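Local coordinates for phenol hydroxylase component phL (Pseudomonas stutzeri, PDB 3U52), which probably serves as the beta-type subunit of a multicomponent phenol hydroxylase, an oxygenase that hydroxylates aromatic rings, at residues Leu221-Gly224 against Met225-Pro228; Glu316-Ala319 against Arg320-Phe324; Trp256-Glu259 against Ser260-Trp263. One frame throughout, in Å; residues are numbered along the deposited sequence.

Interaction 1 (Leu221-Gly224 against Met225-Pro228); sequences LIDG and MMYP
Asp223 holds CG next to its own backbone N (chi1 -68°), whereas Met226 turns CG away from its N (chi1 179°); these two settings lay the side chains alongside one another, pointing the same way. Met226 bends at its last torsion, and its methyl CE lies 3.8 Å from Asp223 OD1; a looser apolar contact joins CE to Ile222 CG2 at 4.4 Å. The carboxylate itself is held by others: OD2 makes a salt bridge with Arg160 and OD1 a hydrogen bond with Gln218.

The backbone evidence points to a kink. Ile222 O accepts two N-H groups: Met226 N at 2.8 Å, almost in line with the carbonyl, and Met225 N at 3.3 Å, from well above the carbonyl plane. Met225 N has thus turned from the carbonyl of the preceding turn, Leu221 O, now 3.6 Å away, and Met225 departs from regular helical geometry (phi -111°). Tyr227 N still bonds Asp223 O at 3.1 Å, and that oxygen also lies at the edge of the Tyr227 ring, near its plane. Pro228 has no N-H to give; instead its CD sits 3.6 Å from Asp223 O, and its CG packs 3.6 Å from Gly224 O, so the helix runs on through a second missing bond.

All eight residues are buried in the middle of helix 211-240. Tyr227 reaches Glu130 with its hydroxyl and lines a xenon site, while Met226 packs on helices 126-143 and 147-175. Leu221 and Met225 instead cover helices 276-302 and 307-322.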
loop_
_atom_site.group_PDB
_atom_site.type_symbol
_atom_site.label_atom_id
_atom_site.label_comp_id
_atom_site.label_asym_id
_atom_site.label_seq_id
_atom_site.Cartn_x
_atom_site.Cartn_y
_atom_site.Cartn_z
ATOM N N LEU D 221 9.893 11.851 37.392
ATOM C CA LEU D 221 10.518 12.884 38.249
ATOM C C LEU D 221 11.499 13.826 37.521
ATOM O O LEU D 221 11.325 15.038 37.568
ATOM C CB LEU D 221 11.160 12.274 39.497
ATOM C CG LEU D 221 10.281 11.411 40.431
ATOM C CD1 LEU D 221 11.176 10.861 41.566
ATOM C CD2 LEU D 221 8.989 12.090 40.964
ATOM N N ILE D 222 12.496 13.305 36.823
ATOM C CA ILE D 222 13.426 14.195 36.119
ATOM C C ILE D 222 12.721 14.929 34.942
ATOM O O ILE D 222 12.696 16.154 34.880
ATOM C CB ILE D 222 14.672 13.429 35.644
ATOM C CG1 ILE D 222 15.545 13.020 36.869
ATOM C CG2 ILE D 222 15.501 14.296 34.728
ATOM C CD1 ILE D 222 16.505 11.899 36.571
ATOM N N ASP D 223 12.107 14.161 34.048
ATOM C CA ASP D 223 11.441 14.721 32.867
ATOM C C ASP D 223 10.284 15.638 33.246
ATOM O O ASP D 223 10.065 16.641 32.585
ATOM C CB ASP D 223 10.937 13.595 31.946
ATOM C CG ASP D 223 12.088 12.800 31.285
ATOM O OD1 ASP D 223 13.300 13.103 31.491
ATOM O OD2 ASP D 223 11.785 11.818 30.557
ATOM N N GLY D 224 9.546 15.294 34.300
ATOM C CA GLY D 224 8.369 16.043 34.675
ATOM C C GLY D 224 8.638 17.392 35.315
ATOM O O GLY D 224 7.707 18.186 35.540
ATOM N N MET D 225 9.900 17.658 35.628
ATOM C CA MET D 225 10.318 18.969 36.102
ATOM C C MET D 225 11.175 19.606 35.037
ATOM O O MET D 225 11.002 20.794 34.743
ATOM C CB MET D 225 11.133 18.833 37.405
ATOM C CG MET D 225 10.313 19.023 38.688
ATOM S SD MET D 225 11.387 19.033 40.151
ATOM C CE MET D 225 11.655 17.270 40.373
ATOM N N MET D 226 12.082 18.820 34.438
ATOM C CA MET D 226 13.007 19.349 33.420
ATOM C C MET D 226 12.352 19.932 32.160
ATOM O O MET D 226 12.715 21.027 31.709
ATOM C CB MET D 226 14.012 18.284 32.992
ATOM C CG MET D 226 14.970 18.768 31.922
ATOM S SD MET D 226 16.284 17.585 31.676
ATOM C CE MET D 226 15.338 16.290 30.831
ATOM N N TYR D 227 11.455 19.158 31.556
ATOM C CA TYR D 227 10.814 19.586 30.324
ATOM C C TYR D 227 10.025 20.888 30.499
ATOM O O TYR D 227 10.217 21.789 29.718
ATOM C CB TYR D 227 9.994 18.433 29.703
ATOM C CG TYR D 227 10.872 17.630 28.795
ATOM C CD1 TYR D 227 11.768 16.718 29.310
ATOM C CD2 TYR D 227 10.867 17.864 27.405
ATOM C CE1 TYR D 227 12.613 16.002 28.486
ATOM C CE2 TYR D 227 11.711 17.158 26.553
ATOM C CZ TYR D 227 12.576 16.242 27.107
ATOM O OH TYR D 227 13.394 15.538 26.283
ATOM N N PRO D 228 9.139 20.984 31.527
ATOM C CA PRO D 228 8.514 22.314 31.737
ATOM C C PRO D 228 9.520 23.439 31.994
ATOM O O PRO D 228 9.395 24.497 31.391
ATOM C CB PRO D 228 7.587 22.096 32.947
ATOM C CG PRO D 228 7.262 20.536 32.885
ATOM C CD PRO D 228 8.621 19.974 32.490
#

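Interaction 2 (Glu316-Ala319 against Arg320-Phe324)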
loop_
_atom_site.group_PDB
_atom_site.type_symbol
_atom_site.label_atom_id
_atom_site.label_comp_id
_atom_site.label_asym_id
_atom_site.label_seq_id
_atom_site.Cartn_x
_atom_site.Cartn_y
_atom_site.Cartn_z
ATOM N N GLU D 316 3.872 22.027 39.701
ATOM C CA GLU D 316 3.168 21.297 38.632
ATOM C C GLU D 316 3.349 19.759 38.725
ATOM O O GLU D 316 2.366 19.014 38.693
ATOM C CB GLU D 316 3.542 21.861 37.260
ATOM C CG GLU D 316 3.140 23.355 37.082
ATOM C CD GLU D 316 3.809 24.041 35.859
ATOM O OE1 GLU D 316 3.771 25.303 35.749
ATOM O OE2 GLU D 316 4.370 23.313 35.005
ATOM N N LEU D 317 4.585 19.288 38.918
ATOM C CA LEU D 317 4.821 17.860 39.212
ATOM C C LEU D 317 4.083 17.358 40.468
ATOM O O LEU D 317 3.543 16.252 40.490
ATOM C CB LEU D 317 6.323 17.551 39.326
ATOM C CG LEU D 317 6.693 16.095 39.652
ATOM C CD1 LEU D 317 6.219 15.195 38.509
ATOM C CD2 LEU D 317 8.211 15.921 39.921
ATOM N N SER D 318 4.067 18.177 41.520
ATOM C CA SER D 318 3.349 17.847 42.754
ATOM C C SER D 318 1.848 17.600 42.539
ATOM O O SER D 318 1.296 16.611 43.059
ATOM C CB SER D 318 3.537 18.945 43.794
ATOM O OG SER D 318 3.199 18.438 45.068
ATOM N N ALA D 319 1.220 18.508 41.782
ATOM C CA ALA D 319 -0.204 18.439 41.419
ATOM C C ALA D 319 -0.456 17.175 40.647
ATOM O O ALA D 319 -1.443 16.478 40.890
ATOM C CB ALA D 319 -0.614 19.641 40.578
ATOM N N ARG D 320 0.456 16.881 39.717
ATOM C CA ARG D 320 0.398 15.646 38.928
ATOM C C ARG D 320 0.470 14.401 39.827
ATOM O O ARG D 320 -0.362 13.531 39.707
ATOM C CB ARG D 320 1.479 15.687 37.838
ATOM C CG ARG D 320 1.652 14.447 36.946
ATOM C CD ARG D 320 2.766 14.695 35.894
ATOM N NE ARG D 320 3.034 13.484 35.124
ATOM C CZ ARG D 320 4.080 13.311 34.320
ATOM N NH1 ARG D 320 4.976 14.276 34.177
ATOM N NH2 ARG D 320 4.217 12.160 33.665
ATOM N N LEU D 321 1.421 14.339 40.770
ATOM C CA LEU D 321 1.566 13.180 41.652
ATOM C C LEU D 321 0.349 12.952 42.569
ATOM O O LEU D 321 0.032 11.810 42.885
ATOM C CB LEU D 321 2.861 13.262 42.480
ATOM C CG LEU D 321 4.180 13.069 41.715
ATOM C CD1 LEU D 321 5.448 13.382 42.554
ATOM C CD2 LEU D 321 4.278 11.685 41.063
ATOM N N LYS D 322 -0.319 14.037 42.975
ATOM C CA LYS D 322 -1.557 13.968 43.773
ATOM C C LYS D 322 -2.653 13.152 43.117
ATOM O O LYS D 322 -3.398 12.478 43.816
ATOM C CB LYS D 322 -2.086 15.358 44.125
ATOM C CG LYS D 322 -1.507 15.868 45.436
ATOM C CD LYS D 322 -1.854 17.339 45.710
ATOM C CE LYS D 322 -1.137 17.799 46.965
ATOM N NZ LYS D 322 -0.460 19.115 46.720
ATOM N N LYS D 323 -2.730 13.178 41.790
ATOM C CA LYS D 323 -3.651 12.305 41.047
ATOM C C LYS D 323 -3.439 10.811 41.307
ATOM O O LYS D 323 -4.382 10.022 41.182
ATOM C CB LYS D 323 -3.541 12.552 39.539
ATOM C CG LYS D 323 -4.155 13.872 39.065
ATOM C CD LYS D 323 -3.910 14.069 37.538
ATOM C CE LYS D 323 -4.963 15.017 36.874
ATOM N NZ LYS D 323 -5.093 14.830 35.352
ATOM N N PHE D 324 -2.210 10.411 41.650
ATOM C CA PHE D 324 -1.910 9.000 41.900
ATOM C C PHE D 324 -1.956 8.649 43.376
ATOM O O PHE D 324 -1.597 7.527 43.743
ATOM C CB PHE D 324 -0.540 8.591 41.355
ATOM C CG PHE D 324 -0.218 9.151 40.003
ATOM C CD1 PHE D 324 1.005 9.764 39.781
ATOM C CD2 PHE D 324 -1.131 9.077 38.959
ATOM C CE1 PHE D 324 1.310 10.302 38.551
ATOM C CE2 PHE D 324 -0.830 9.605 37.720
ATOM C CZ PHE D 324 0.391 10.213 37.517
#
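Near the C-terminal end of helix 307-322, Leu317 and Leu321 meet one turn apart on the buried face of an amphipathic helix. Leu317 CG lies 4.2 Å from Leu321 CD1, and the two chains cross obliquely. The backbone beneath them is regular: Arg320 N bonds Glu316 O at 3.0 Å, Leu321 N bonds Leu317 O at 2.9 Å, and Lys322 N bonds Ser318 O at 3.0 Å, each donor tilted about 20° from the carbonyl plane.

After this the pattern shortens. Lys323 N makes a weak bond to Arg320 O, and Phe324 N reaches back three residues to Leu321 O at 2.9 Å. One face of the Phe324 ring has Arg320 O 3.8 Å above its plane, displaced toward the rim; the ring packs on Asn265 and Met268 of helix 251-274.

Arg320 places CG opposite its backbone N (chi1 176°) and runs straight from there to NE, which carries the guanidinium clear of its own turn to bond Asn265. Ser318 OG is engaged outside the helix, with the carbonyls of Ser328 and Gly330, and stands 4.1 Å from Lys322 NZ. Glu316 OE1 leads away from the turn to a salt bridge with Lys233 of helix 211-240.

The chemistry is therefore divided by face. The leucines supply apolar packing against helices 211-240 and 276-302, while the polar ends of Glu316, Ser318 and Arg320 are paired with residues outside the turn, Ser318 tying down the C-terminal tail and Arg320 forming a polar link to a neighbouring helix.

Interaction 3 (Trp256-Glu259 against Ser260-Trp263); sequences WYKE and SLRW
Hydrogen bonds gather where Ser260 meets Tyr257 on helix 251-274. Ser260 OG sits between its own backbone N and carbonyl carbon (chi1 77°), which turns it back to donate to Tyr257 O at 2.8 Å. The same carbonyl accepts Leu261 N at 3.2 Å, so one buried oxygen is gripped by a hydroxyl and an amide, with Ser260 N adding a weak bond. The main bond of Ser260 N goes to Trp256 O at 2.9 Å, in the carbonyl plane. Two residues on, Arg262 N takes Glu259 O at 3.1 Å from above that carbonyl's plane, a three-residue step that tightens the turn.

The ring contacts differ in kind. Ser260 CB makes a CH-pi contact over one face of the Trp256 six-membered ring, 4.3 Å from its centroid and 11° off the normal. Leu261 lies aslant the phenol end of Tyr257, its CD1 3.5 Å from both CZ and OH of the tyrosine.

Charge is settled outside the turn: Glu259 OE2 forms salt bridges with Arg88 and Arg77. With Tyr257 replaced by an alanine, Leu261 CD1 is likely to lose its packing partner, the xenon pocket a piece of its wall, and Tyr227 the ring lying nearly parallel to its own.

Around the turn, Trp256 bonds Asp159 through NE1 and packs with Trp263 against helix 147-175, Trp263 also meeting His153 edge-to-face. Glu259 faces helix 81-105, while Tyr257 and Leu261 look toward Arg320 of helix 307-322.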
loop_
_atom_site.group_PDB
_atom_site.type_symbol
_atom_site.label_atom_id
_atom_site.label_comp_id
_atom_site.label_asym_id
_atom_site.label_seq_id
_atom_site.Cartn_x
_atom_site.Cartn_y
_atom_site.Cartn_z
ATOM N N TRP D 256 6.435 16.358 21.767
ATOM C CA TRP D 256 6.830 15.048 22.324
ATOM C C TRP D 256 6.404 14.914 23.801
ATOM O O TRP D 256 5.780 13.921 24.216
ATOM C CB TRP D 256 8.360 14.805 22.181
ATOM C CG TRP D 256 8.792 13.551 22.878
ATOM C CD1 TRP D 256 8.719 12.281 22.376
ATOM C CD2 TRP D 256 9.248 13.415 24.248
ATOM N NE1 TRP D 256 9.146 11.370 23.323
ATOM C CE2 TRP D 256 9.487 12.031 24.470
ATOM C CE3 TRP D 256 9.546 14.331 25.279
ATOM C CZ2 TRP D 256 9.977 11.535 25.694
ATOM C CZ3 TRP D 256 10.007 13.834 26.511
ATOM C CH2 TRP D 256 10.204 12.441 26.704
ATOM N N TYR D 257 6.735 15.934 24.582
ATOM C CA TYR D 257 6.457 15.944 26.003
ATOM C C TYR D 257 4.998 15.833 26.293
ATOM O O TYR D 257 4.615 15.010 27.126
ATOM C CB TYR D 257 7.010 17.184 26.683
ATOM C CG TYR D 257 6.787 17.159 28.169
ATOM C CD1 TYR D 257 7.409 16.208 28.958
ATOM C CD2 TYR D 257 5.902 18.067 28.775
ATOM C CE1 TYR D 257 7.207 16.172 30.313
ATOM C CE2 TYR D 257 5.683 18.045 30.143
ATOM C CZ TYR D 257 6.355 17.084 30.903
ATOM O OH TYR D 257 6.180 16.995 32.238
ATOM N N LYS D 258 4.176 16.634 25.607
ATOM C CA LYS D 258 2.721 16.585 25.790
ATOM C C LYS D 258 2.159 15.182 25.541
ATOM O O LYS D 258 1.296 14.693 26.294
ATOM C CB LYS D 258 2.033 17.580 24.837
ATOM C CG LYS D 258 2.218 19.031 25.275
ATOM C CD LYS D 258 1.567 19.207 26.708
ATOM C CE LYS D 258 2.461 19.946 27.746
ATOM N NZ LYS D 258 2.100 21.390 27.945
ATOM N N GLU D 259 2.640 14.545 24.482
ATOM C CA GLU D 259 2.207 13.171 24.160
ATOM C C GLU D 259 2.679 12.162 25.222
ATOM O O GLU D 259 1.999 11.203 25.509
ATOM C CB GLU D 259 2.706 12.793 22.752
ATOM C CG GLU D 259 2.411 11.338 22.349
ATOM C CD GLU D 259 3.473 10.774 21.399
ATOM O OE1 GLU D 259 3.382 11.066 20.178
ATOM O OE2 GLU D 259 4.408 10.057 21.885
ATOM N N SER D 260 3.850 12.377 25.808
ATOM C CA SER D 260 4.442 11.385 26.694
ATOM C C SER D 260 3.730 11.330 28.041
ATOM O O SER D 260 3.692 10.311 28.703
ATOM C CB SER D 260 5.915 11.689 26.908
ATOM O OG SER D 260 6.043 12.762 27.824
ATOM N N LEU D 261 3.152 12.446 28.433
ATOM C CA LEU D 261 2.257 12.486 29.580
ATOM C C LEU D 261 1.112 11.479 29.470
ATOM O O LEU D 261 0.681 10.912 30.475
ATOM C CB LEU D 261 1.754 13.910 29.756
ATOM C CG LEU D 261 2.321 14.985 30.698
ATOM C CD1 LEU D 261 3.739 14.809 31.158
ATOM C CD2 LEU D 261 2.089 16.359 30.088
ATOM N N ARG D 262 0.631 11.190 28.262
ATOM C CA ARG D 262 -0.453 10.208 28.138
ATOM C C ARG D 262 -0.062 8.843 28.686
ATOM O O ARG D 262 -0.769 8.292 29.535
ATOM C CB ARG D 262 -0.959 10.110 26.687
ATOM C CG ARG D 262 -1.583 11.436 26.194
ATOM C CD ARG D 262 -2.249 11.237 24.861
ATOM N NE ARG D 262 -3.440 10.396 24.967
ATOM C CZ ARG D 262 -4.024 9.822 23.918
ATOM N NH1 ARG D 262 -3.502 9.988 22.705
ATOM N NH2 ARG D 262 -5.103 9.073 24.080
ATOM N N TRP D 263 1.065 8.292 28.249
ATOM C CA TRP D 263 1.359 6.935 28.652
ATOM C C TRP D 263 1.998 6.889 30.034
ATOM O O TRP D 263 1.769 5.933 30.748
ATOM C CB TRP D 263 2.225 6.216 27.617
ATOM C CG TRP D 263 3.675 6.656 27.533
ATOM C CD1 TRP D 263 4.197 7.604 26.685
ATOM C CD2 TRP D 263 4.801 6.116 28.261
ATOM N NE1 TRP D 263 5.543 7.719 26.876
ATOM C CE2 TRP D 263 5.950 6.819 27.828
ATOM C CE3 TRP D 263 4.946 5.120 29.251
ATOM C CZ2 TRP D 263 7.245 6.550 28.349
ATOM C CZ3 TRP D 263 6.210 4.849 29.764
ATOM C CH2 TRP D 263 7.344 5.568 29.324
#

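Overall arrangement
From the N terminus, interaction 1 comes first, on helix 211-240, then interaction 3 on helix 251-274 and interaction 2 on helix 307-322. Each closes only a local helical turn; the three run in series, and none nests within or crosses another. Their ties are spatial, with centres 12 to 15 Å apart. Gly224 CA lies 3.4 Å from Tyr257 OH and 3.9 Å from Arg320 NH1, and Arg320 NH1 is 3.5 Å from Tyr257 OH, so all three helices meet at one packed point. Met225 adds a methyl against Leu317, and Tyr227 with Tyr257 joins interactions 1 and 3 at a xenon pocket in this all-helical fold.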